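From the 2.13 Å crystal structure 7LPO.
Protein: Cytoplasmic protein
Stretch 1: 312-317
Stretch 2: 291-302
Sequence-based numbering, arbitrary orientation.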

# COMPACT_ATOMS: atom_id res chain seq x y z
N ASP A 312 -21.85 10.96 -23.83
CA ASP A 312 -20.65 11.56 -24.39
C ASP A 312 -19.85 12.15 -23.24
O ASP A 312 -20.23 13.20 -22.70
CB ASP A 312 -21.02 12.62 -25.42
CG ASP A 312 -19.84 13.06 -26.25
OD1 ASP A 312 -18.91 12.24 -26.46
OD2 ASP A 312 -19.84 14.23 -26.71
N VAL A 313 -18.76 11.50 -22.86
CA VAL A 313 -18.06 11.83 -21.62
C VAL A 313 -16.73 12.50 -21.93
O VAL A 313 -16.10 12.24 -22.95
CB VAL A 313 -17.84 10.58 -20.75
CG1 VAL A 313 -19.14 9.80 -20.59
CG2 VAL A 313 -16.76 9.68 -21.34
N GLN A 314 -16.32 13.38 -21.02
CA GLN A 314 -15.01 14.02 -21.10
C GLN A 314 -13.93 12.97 -20.91
O GLN A 314 -14.04 12.07 -20.07
CB GLN A 314 -14.88 15.11 -20.03
CG GLN A 314 -16.09 16.04 -19.91
CD GLN A 314 -16.14 16.82 -18.58
OE1 GLN A 314 -16.84 16.43 -17.64
NE2 GLN A 314 -15.40 17.94 -18.52
N ALA A 315 -12.87 13.07 -21.71
CA ALA A 315 -11.69 12.24 -21.52
C ALA A 315 -10.53 13.14 -21.10
O ALA A 315 -10.45 14.30 -21.50
CB ALA A 315 -11.32 11.47 -22.79
N TRP A 316 -9.64 12.58 -20.28
CA TRP A 316 -8.57 13.35 -19.68
C TRP A 316 -7.21 12.75 -20.00
O TRP A 316 -7.04 11.53 -19.96
CB TRP A 316 -8.74 13.41 -18.16
CG TRP A 316 -9.88 14.26 -17.77
CD1 TRP A 316 -11.20 13.91 -17.74
CD2 TRP A 316 -9.81 15.62 -17.37
NE1 TRP A 316 -11.96 14.98 -17.33
CE2 TRP A 316 -11.13 16.05 -17.10
CE3 TRP A 316 -8.76 16.52 -17.20
CZ2 TRP A 316 -11.43 17.34 -16.67
CZ3 TRP A 316 -9.05 17.80 -16.79
CH2 TRP A 316 -10.38 18.20 -16.53
N ASN A 317 -6.25 13.62 -20.28
CA ASN A 317 -4.85 13.25 -20.44
C ASN A 317 -4.07 13.74 -19.22
O ASN A 317 -4.44 14.74 -18.60
CB ASN A 317 -4.26 13.86 -21.71
CG ASN A 317 -5.00 13.42 -22.96
OD1 ASN A 317 -5.33 12.25 -23.12
ND2 ASN A 317 -5.25 14.37 -23.86
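Stretch 2 291-302: LKKGPSPTPIEG

Stretch 2 runs antiparallel to the strand 312-317, extended as far as P297 and then turning into a helix that begins at P299. The register is short: A315 pairs with P295, their CA atoms 4.1 Å apart, and W316 pairs with G294. Three backbone bonds fix it. G294 N donates to W316 O at 2.9 Å, W316 N returns a bond to G294 O at 3.1 Å, and S296 N donates to Q314 O at 2.7 Å. P295 has no amide hydrogen to give, and it falls at the non-hydrogen-bonded pair, where the ladder asks for none.

W316 covers the most surface. Its indole is paved on one face by the side chain of K292: K292 CB lies 3.6 Å from W316 CG, K292 CD stands 3.8 Å from the centroid of the six-membered ring of W316, and K292 NZ reaches an off-centre cation-pi position 4.2 Å from that centroid. Methylenes and ammonium thus share one aromatic surface. G294 leaves the W316 side of the sheet without a side chain, and its phi of 73° is one that favours glycine. S296 OG bonds back to G294 O at 2.9 Å and sits 3.4 Å from W316 CD1.

V313 is the second anchor, buried and pointing toward stretch 2. Its branches meet two prolines: V313 CG2 packs 3.7 Å from P295 CB, and V313 CG1 lies 4.0 Å from P297 CB.

Beyond the S296 N to Q314 O bond, a water joins the two backbones, accepting from Q314 N at 2.9 Å and lying 2.9 Å from S296 O and 2.6 Å from E301 OE1. The helix start is held by reciprocal bonds, each 3.1 Å: T298 OG1 caps the helix by accepting from E301 N, while E301 OE1 takes T298 N and also lies beside the water.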

# COMPACT_ATOMS: atom_id res chain seq x y z
N LEU A 291 -7.04 12.51 -9.73
CA LEU A 291 -6.84 11.43 -10.68
C LEU A 291 -7.98 11.43 -11.71
O LEU A 291 -9.10 11.01 -11.42
CB LEU A 291 -6.77 10.09 -9.97
CG LEU A 291 -6.46 8.91 -10.90
CD1 LEU A 291 -5.35 9.27 -11.86
CD2 LEU A 291 -6.10 7.67 -10.09
N LYS A 292 -7.67 11.93 -12.91
CA LYS A 292 -8.55 11.80 -14.06
C LYS A 292 -7.71 11.34 -15.23
O LYS A 292 -6.67 11.94 -15.53
CB LYS A 292 -9.25 13.12 -14.40
CG LYS A 292 -9.91 13.79 -13.21
CD LYS A 292 -10.50 15.12 -13.61
CE LYS A 292 -9.93 16.24 -12.77
NZ LYS A 292 -10.79 17.45 -12.82
N LYS A 293 -8.15 10.29 -15.91
CA LYS A 293 -7.44 9.80 -17.07
C LYS A 293 -8.38 8.91 -17.86
O LYS A 293 -9.09 8.08 -17.29
CB LYS A 293 -6.18 9.03 -16.69
CG LYS A 293 -5.51 8.36 -17.88
CD LYS A 293 -4.02 8.23 -17.67
CE LYS A 293 -3.33 7.91 -18.99
NZ LYS A 293 -1.90 7.57 -18.80
N GLY A 294 -8.36 9.08 -19.18
CA GLY A 294 -9.26 8.35 -20.04
C GLY A 294 -10.67 8.87 -19.91
O GLY A 294 -10.90 9.96 -19.35
N PRO A 295 -11.64 8.11 -20.43
CA PRO A 295 -13.04 8.56 -20.35
C PRO A 295 -13.49 8.64 -18.91
O PRO A 295 -13.38 7.68 -18.15
CB PRO A 295 -13.81 7.48 -21.12
CG PRO A 295 -12.75 6.64 -21.83
CD PRO A 295 -11.50 6.77 -21.01
N SER A 296 -14.02 9.80 -18.53
CA SER A 296 -14.33 10.10 -17.13
C SER A 296 -15.76 10.59 -17.01
O SER A 296 -16.03 11.80 -17.02
CB SER A 296 -13.35 11.13 -16.57
OG SER A 296 -12.01 10.76 -16.84
N PRO A 297 -16.72 9.68 -16.88
CA PRO A 297 -18.10 10.13 -16.65
C PRO A 297 -18.24 10.78 -15.29
O PRO A 297 -17.61 10.38 -14.31
CB PRO A 297 -18.93 8.84 -16.75
CG PRO A 297 -17.96 7.71 -16.71
CD PRO A 297 -16.59 8.23 -17.07
N THR A 298 -19.05 11.84 -15.24
CA THR A 298 -19.48 12.39 -13.96
C THR A 298 -20.31 11.34 -13.23
O THR A 298 -20.76 10.37 -13.83
CB THR A 298 -20.32 13.65 -14.20
OG1 THR A 298 -21.51 13.30 -14.92
CG2 THR A 298 -19.53 14.67 -15.03
N PRO A 299 -20.54 11.52 -11.92
CA PRO A 299 -21.40 10.55 -11.21
C PRO A 299 -22.75 10.33 -11.89
O PRO A 299 -23.17 9.17 -12.04
CB PRO A 299 -21.53 11.16 -9.81
CG PRO A 299 -20.26 11.94 -9.63
CD PRO A 299 -19.93 12.50 -11.01
N ILE A 300 -23.41 11.39 -12.34
CA ILE A 300 -24.73 11.21 -12.94
C ILE A 300 -24.61 10.60 -14.33
O ILE A 300 -25.43 9.76 -14.73
CB ILE A 300 -25.51 12.54 -12.96
CG1 ILE A 300 -26.92 12.32 -13.52
CG2 ILE A 300 -24.78 13.58 -13.80
CD1 ILE A 300 -27.76 11.39 -12.71
N GLU A 301 -23.59 10.99 -15.10
CA GLU A 301 -23.37 10.34 -16.39
C GLU A 301 -23.14 8.84 -16.21
O GLU A 301 -23.59 8.04 -17.03
CB GLU A 301 -22.19 10.97 -17.12
CG GLU A 301 -22.49 12.35 -17.69
CD GLU A 301 -21.29 12.96 -18.43
OE1 GLU A 301 -20.13 12.65 -18.07
OE2 GLU A 301 -21.52 13.76 -19.37
N GLY A 302 -22.43 8.45 -15.15
CA GLY A 302 -22.17 7.03 -14.94
C GLY A 302 -23.43 6.26 -14.57
O GLY A 302 -23.59 5.10 -14.98
O HOH W 1 -17.71 13.60 -18.48